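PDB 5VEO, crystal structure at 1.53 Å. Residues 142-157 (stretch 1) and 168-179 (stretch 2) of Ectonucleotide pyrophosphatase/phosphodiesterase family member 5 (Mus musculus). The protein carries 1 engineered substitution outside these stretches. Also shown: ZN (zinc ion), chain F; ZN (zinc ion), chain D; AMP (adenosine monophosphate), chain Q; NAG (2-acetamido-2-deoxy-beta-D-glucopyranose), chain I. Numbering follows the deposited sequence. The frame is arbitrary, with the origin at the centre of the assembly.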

# COMPACT_ATOMS: atom_id res chain seq x y z
N PRO A 142 -8.30 -15.40 7.44
CA PRO A 142 -9.24 -14.29 7.62
C PRO A 142 -8.57 -13.13 8.34
O PRO A 142 -7.85 -13.33 9.32
CB PRO A 142 -10.35 -14.92 8.47
CG PRO A 142 -10.25 -16.37 8.17
CD PRO A 142 -8.78 -16.62 8.09
N TYR A 143 -8.76 -11.91 7.84
CA TYR A 143 -8.01 -10.80 8.42
C TYR A 143 -8.34 -10.65 9.90
O TYR A 143 -9.51 -10.59 10.30
CB TYR A 143 -8.29 -9.47 7.71
CG TYR A 143 -7.42 -8.39 8.31
CD1 TYR A 143 -7.92 -7.49 9.23
CD2 TYR A 143 -6.06 -8.35 8.03
CE1 TYR A 143 -7.11 -6.52 9.81
CE2 TYR A 143 -5.23 -7.39 8.61
CZ TYR A 143 -5.76 -6.50 9.53
OH TYR A 143 -4.94 -5.54 10.10
N ASN A 144 -7.29 -10.54 10.70
CA ASN A 144 -7.45 -10.35 12.14
C ASN A 144 -6.18 -9.69 12.65
O ASN A 144 -5.13 -10.34 12.74
CB ASN A 144 -7.72 -11.68 12.84
CG ASN A 144 -8.06 -11.49 14.30
OD1 ASN A 144 -7.53 -10.60 14.95
ND2 ASN A 144 -8.95 -12.33 14.82
N GLU A 145 -6.28 -8.41 12.97
CA GLU A 145 -5.12 -7.63 13.39
C GLU A 145 -4.50 -8.14 14.68
O GLU A 145 -3.33 -7.85 14.96
CB GLU A 145 -5.55 -6.16 13.53
CG GLU A 145 -4.43 -5.22 13.82
CD GLU A 145 -4.83 -3.79 13.58
OE1 GLU A 145 -6.05 -3.51 13.62
OE2 GLU A 145 -3.95 -2.94 13.34
N SER A 146 -5.27 -8.89 15.49
CA SER A 146 -4.79 -9.41 16.77
C SER A 146 -3.85 -10.60 16.63
O SER A 146 -3.23 -10.99 17.63
CB SER A 146 -5.97 -9.82 17.65
OG SER A 146 -6.79 -8.69 17.90
N VAL A 147 -3.77 -11.21 15.46
CA VAL A 147 -2.89 -12.35 15.29
C VAL A 147 -1.45 -11.86 15.30
O VAL A 147 -1.09 -10.92 14.58
CB VAL A 147 -3.22 -13.11 14.00
CG1 VAL A 147 -2.23 -14.22 13.76
CG2 VAL A 147 -4.63 -13.69 14.07
N SER A 148 -0.63 -12.48 16.13
CA SER A 148 0.74 -12.04 16.33
C SER A 148 1.55 -12.19 15.04
O SER A 148 1.24 -13.01 14.16
CB SER A 148 1.40 -12.86 17.44
OG SER A 148 1.63 -14.18 16.98
N PHE A 149 2.60 -11.38 14.95
CA PHE A 149 3.53 -11.52 13.83
C PHE A 149 4.10 -12.92 13.77
O PHE A 149 4.21 -13.51 12.69
CB PHE A 149 4.65 -10.51 13.98
CG PHE A 149 5.60 -10.53 12.84
CD1 PHE A 149 6.83 -11.15 12.96
CD2 PHE A 149 5.26 -9.94 11.64
CE1 PHE A 149 7.71 -11.16 11.91
CE2 PHE A 149 6.14 -9.95 10.58
CZ PHE A 149 7.36 -10.57 10.71
N GLU A 150 4.45 -13.48 14.93
CA GLU A 150 5.05 -14.81 14.98
C GLU A 150 4.09 -15.87 14.46
O GLU A 150 4.50 -16.82 13.78
CB GLU A 150 5.50 -15.10 16.41
CG GLU A 150 6.62 -14.16 16.93
CD GLU A 150 6.18 -12.71 17.19
OE1 GLU A 150 4.97 -12.48 17.47
OE2 GLU A 150 7.06 -11.80 17.10
N ASP A 151 2.80 -15.72 14.75
CA ASP A 151 1.82 -16.67 14.22
C ASP A 151 1.65 -16.53 12.72
O ASP A 151 1.45 -17.52 12.00
CB ASP A 151 0.49 -16.50 14.94
CG ASP A 151 0.46 -17.17 16.31
OD1 ASP A 151 1.37 -17.98 16.57
OD2 ASP A 151 -0.45 -16.90 17.11
N ARG A 152 1.71 -15.28 12.21
CA ARG A 152 1.65 -15.08 10.77
C ARG A 152 2.84 -15.72 10.08
O ARG A 152 2.68 -16.39 9.05
CB ARG A 152 1.58 -13.58 10.45
CG ARG A 152 0.35 -12.92 11.00
CD ARG A 152 0.32 -11.40 10.74
NE ARG A 152 -0.52 -10.73 11.72
CZ ARG A 152 -1.08 -9.52 11.56
NH1 ARG A 152 -0.95 -8.85 10.42
NH2 ARG A 152 -1.82 -9.00 12.53
N VAL A 153 4.04 -15.53 10.64
CA VAL A 153 5.24 -16.16 10.10
C VAL A 153 5.10 -17.67 10.13
O VAL A 153 5.46 -18.36 9.16
CB VAL A 153 6.47 -15.69 10.90
CG1 VAL A 153 7.69 -16.52 10.56
CG2 VAL A 153 6.72 -14.22 10.59
N ALA A 154 4.59 -18.21 11.23
CA ALA A 154 4.46 -19.66 11.35
C ALA A 154 3.62 -20.23 10.22
O ALA A 154 3.98 -21.27 9.64
CB ALA A 154 3.87 -20.02 12.71
N LYS A 155 2.51 -19.58 9.90
CA LYS A 155 1.67 -20.06 8.81
C LYS A 155 2.40 -20.00 7.47
O LYS A 155 2.34 -20.93 6.67
CB LYS A 155 0.37 -19.26 8.76
CG LYS A 155 -0.54 -19.54 9.92
CD LYS A 155 -1.10 -20.98 9.77
CE LYS A 155 -1.65 -21.59 11.03
NZ LYS A 155 -1.81 -23.07 10.76
N ILE A 156 3.08 -18.87 7.20
CA ILE A 156 3.84 -18.75 5.97
C ILE A 156 4.85 -19.89 5.83
O ILE A 156 4.98 -20.49 4.76
CB ILE A 156 4.54 -17.37 5.92
CG1 ILE A 156 3.49 -16.27 5.72
CG2 ILE A 156 5.63 -17.35 4.86
CD1 ILE A 156 2.90 -16.18 4.32
N ILE A 157 5.60 -20.17 6.90
CA ILE A 157 6.63 -21.21 6.85
C ILE A 157 5.98 -22.57 6.64
O ILE A 157 6.47 -23.39 5.85
CB ILE A 157 7.47 -21.20 8.15
CG1 ILE A 157 8.23 -19.87 8.36
CG2 ILE A 157 8.44 -22.41 8.17
CD1 ILE A 157 9.35 -19.66 7.49
N LEU A 168 4.53 -18.90 -3.64
CA LEU A 168 4.32 -17.45 -3.55
C LEU A 168 3.58 -17.16 -2.26
O LEU A 168 2.46 -17.65 -2.05
CB LEU A 168 3.53 -16.95 -4.75
CG LEU A 168 3.03 -15.51 -4.67
CD1 LEU A 168 4.24 -14.59 -4.61
CD2 LEU A 168 2.17 -15.21 -5.86
N GLY A 169 4.22 -16.41 -1.38
CA GLY A 169 3.63 -16.04 -0.11
C GLY A 169 3.59 -14.53 0.08
O GLY A 169 4.43 -13.79 -0.45
N PHE A 170 2.58 -14.08 0.83
CA PHE A 170 2.37 -12.67 1.18
C PHE A 170 2.19 -12.57 2.68
O PHE A 170 1.35 -13.27 3.25
CB PHE A 170 1.14 -12.09 0.48
CG PHE A 170 1.29 -12.00 -0.99
CD1 PHE A 170 1.91 -10.90 -1.57
CD2 PHE A 170 0.85 -13.03 -1.81
CE1 PHE A 170 2.08 -10.81 -2.93
CE2 PHE A 170 1.01 -12.95 -3.19
CZ PHE A 170 1.63 -11.84 -3.75
N LEU A 171 2.97 -11.71 3.32
CA LEU A 171 2.96 -11.51 4.76
C LEU A 171 2.81 -10.03 5.04
O LEU A 171 3.53 -9.22 4.46
CB LEU A 171 4.25 -12.06 5.39
CG LEU A 171 4.53 -11.80 6.85
CD1 LEU A 171 3.47 -12.44 7.73
CD2 LEU A 171 5.94 -12.28 7.25
N TYR A 172 1.88 -9.68 5.91
CA TYR A 172 1.54 -8.29 6.20
C TYR A 172 1.59 -8.06 7.71
O TYR A 172 1.15 -8.90 8.50
CB TYR A 172 0.15 -7.98 5.64
CG TYR A 172 -0.41 -6.64 6.01
CD1 TYR A 172 0.02 -5.48 5.37
CD2 TYR A 172 -1.36 -6.52 7.00
CE1 TYR A 172 -0.51 -4.24 5.70
CE2 TYR A 172 -1.88 -5.30 7.34
CZ TYR A 172 -1.44 -4.16 6.70
OH TYR A 172 -1.98 -2.96 7.07
N TRP A 173 2.10 -6.88 8.08
CA TRP A 173 2.13 -6.43 9.47
C TRP A 173 1.76 -4.95 9.51
O TRP A 173 2.15 -4.19 8.61
CB TRP A 173 3.51 -6.67 10.08
CG TRP A 173 3.64 -6.40 11.55
CD1 TRP A 173 4.48 -5.50 12.15
CD2 TRP A 173 2.92 -7.05 12.61
NE1 TRP A 173 4.34 -5.56 13.52
CE2 TRP A 173 3.38 -6.50 13.82
CE3 TRP A 173 1.94 -8.04 12.64
CZ2 TRP A 173 2.88 -6.89 15.05
CZ3 TRP A 173 1.45 -8.45 13.86
CH2 TRP A 173 1.92 -7.87 15.06
N GLU A 174 1.03 -4.53 10.56
CA GLU A 174 0.42 -3.20 10.63
C GLU A 174 1.35 -2.11 11.14
O GLU A 174 0.97 -0.92 11.09
CB GLU A 174 -0.83 -3.25 11.51
CG GLU A 174 -1.95 -4.13 10.96
CD GLU A 174 -1.78 -5.63 11.20
OE1 GLU A 174 -2.58 -6.41 10.62
OE2 GLU A 174 -0.89 -6.03 12.00
N GLU A 175 2.52 -2.48 11.65
CA GLU A 175 3.53 -1.51 12.06
C GLU A 175 4.62 -1.40 11.00
O GLU A 175 4.96 -2.40 10.33
CB GLU A 175 4.15 -1.89 13.40
CG GLU A 175 3.21 -1.76 14.58
CD GLU A 175 2.96 -0.32 15.04
OE1 GLU A 175 3.12 0.64 14.24
OE2 GLU A 175 2.57 -0.15 16.21
N PRO A 176 5.22 -0.19 10.87
CA PRO A 176 5.14 0.96 11.76
C PRO A 176 4.04 2.01 11.44
O PRO A 176 4.04 3.09 12.02
CB PRO A 176 6.53 1.58 11.61
CG PRO A 176 6.87 1.33 10.19
CD PRO A 176 6.33 -0.05 9.90
N ASP A 177 3.10 1.66 10.57
CA ASP A 177 1.99 2.56 10.23
C ASP A 177 1.20 2.98 11.47
O ASP A 177 0.92 4.17 11.67
CB ASP A 177 1.07 1.89 9.21
CG ASP A 177 -0.08 2.78 8.79
OD1 ASP A 177 0.14 3.69 7.96
OD2 ASP A 177 -1.22 2.56 9.27
N ASP A 178 0.79 2.01 12.29
CA ASP A 178 -0.10 2.30 13.41
C ASP A 178 0.52 3.33 14.36
O ASP A 178 -0.10 4.33 14.71
CB ASP A 178 -0.42 1.02 14.18
CG ASP A 178 -1.60 0.26 13.61
OD1 ASP A 178 -2.29 0.80 12.73
OD2 ASP A 178 -1.83 -0.87 14.07
N THR A 179 1.74 3.06 14.81
CA THR A 179 2.40 3.98 15.72
C THR A 179 2.76 5.29 15.01
O THR A 179 2.70 6.37 15.62
CB THR A 179 3.62 3.30 16.33
OG1 THR A 179 3.19 2.23 17.18
CG2 THR A 179 4.44 4.28 17.15
ZN ZN F . -4.13 -1.03 12.51
ZN ZN D . -1.83 4.41 7.69
P AMP Q . -3.44 2.62 5.85
O1P AMP Q . -4.00 3.19 4.59
O2P AMP Q . -3.49 3.63 7.01
O3P AMP Q . -2.03 2.06 5.68
O5' AMP Q . -4.35 1.38 6.30
C5' AMP Q . -3.77 0.35 7.12
C4' AMP Q . -4.73 -0.24 8.11
O4' AMP Q . -5.61 -1.11 7.42
C3' AMP Q . -4.05 -1.11 9.17
O3' AMP Q . -4.04 -0.46 10.42
C2' AMP Q . -4.90 -2.38 9.24
O2' AMP Q . -5.32 -2.74 10.53
C1' AMP Q . -6.08 -2.07 8.33
N9 AMP Q . -6.55 -3.22 7.60
C8 AMP Q . -5.89 -3.93 6.67
N7 AMP Q . -6.69 -4.92 6.20
C5 AMP Q . -7.87 -4.80 6.85
C6 AMP Q . -9.17 -5.50 6.85
N6 AMP Q . -9.37 -6.55 6.03
N1 AMP Q . -10.14 -5.07 7.67
C2 AMP Q . -9.98 -4.02 8.50
N3 AMP Q . -8.84 -3.32 8.56
C4 AMP Q . -7.78 -3.69 7.78
C1 NAG I . -9.34 -12.21 16.20
C2 NAG I . -10.81 -12.56 16.40
C3 NAG I . -11.21 -12.23 17.82
C4 NAG I . -10.34 -13.01 18.80
C5 NAG I . -8.84 -12.87 18.52
C6 NAG I . -8.08 -13.96 19.27
C7 NAG I . -12.67 -12.44 14.80
C8 NAG I . -13.45 -11.55 13.87
N2 NAG I . -11.66 -11.85 15.46
O3 NAG I . -12.57 -12.61 18.01
O4 NAG I . -10.59 -12.54 20.11
O5 NAG I . -8.51 -12.99 17.12
O6 NAG I . -6.84 -14.32 18.66
O7 NAG I . -12.94 -13.63 14.94
O HOH W 1 -6.20 0.06 12.78
O HOH W 2 -5.95 -1.26 14.17
O HOH W 3 -3.85 -1.31 14.86

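Stretch 1 runs from a loop into a helix that begins at F149. Stretch 2 begins as a strand, 168-173, and leaves it through a loop for a second helix. The first helix and the strand run antiparallel, with axes 9.1 Å apart at closest approach. In this register F149 lies near W173, R152 near L171, and I156 near G169. S148 caps the helix, its OG accepting from D151 N at 3.0 Å.

F149, R152 and I156 point their CA-to-CB bonds toward the strand. They are spaced three or four residues apart, so they share one helix face. L171 meets this face. Its CD1 lies 3.5 Å from R152 CB, and its CD2 lies 3.9 Å from V153 CG2 and 4.1 Å from F149 CE2. I156 CD1 reaches F170 O at 3.5 Å. A CB on G169 would point toward the helix; the glycine has none, and I156 CD1 lies 4.5 Å from its CA.

W173 packs against the start of the helix. F149 CB sits over its six-membered ring, and the F149 ring turns its edge to the indole face. W173 CE3 in turn lies over one face of the R152 guanidinium, 3.5 Å from R152 CZ.

The edge of that guanidinium is left free for polar partners. R152 NH1 donates to Y172 O at 2.8 Å and forms a salt bridge with E174 OE1 at 2.9 Å. R152 NE and NH2 each donate to V147 O at 2.9 Å, tying the arginine to the loop before its helix. Y143 OH also donates to E174 OE1, at 2.6 Å, and accepts from AMP O2' at 2.9 Å.

E145 OE2 and D178 OD2 are 3.1 Å apart, and both are acceptors. A zinc ion joins these residues, bound by E145 OE2 at 2.1 Å and D178 OD1 at 2.6 Å.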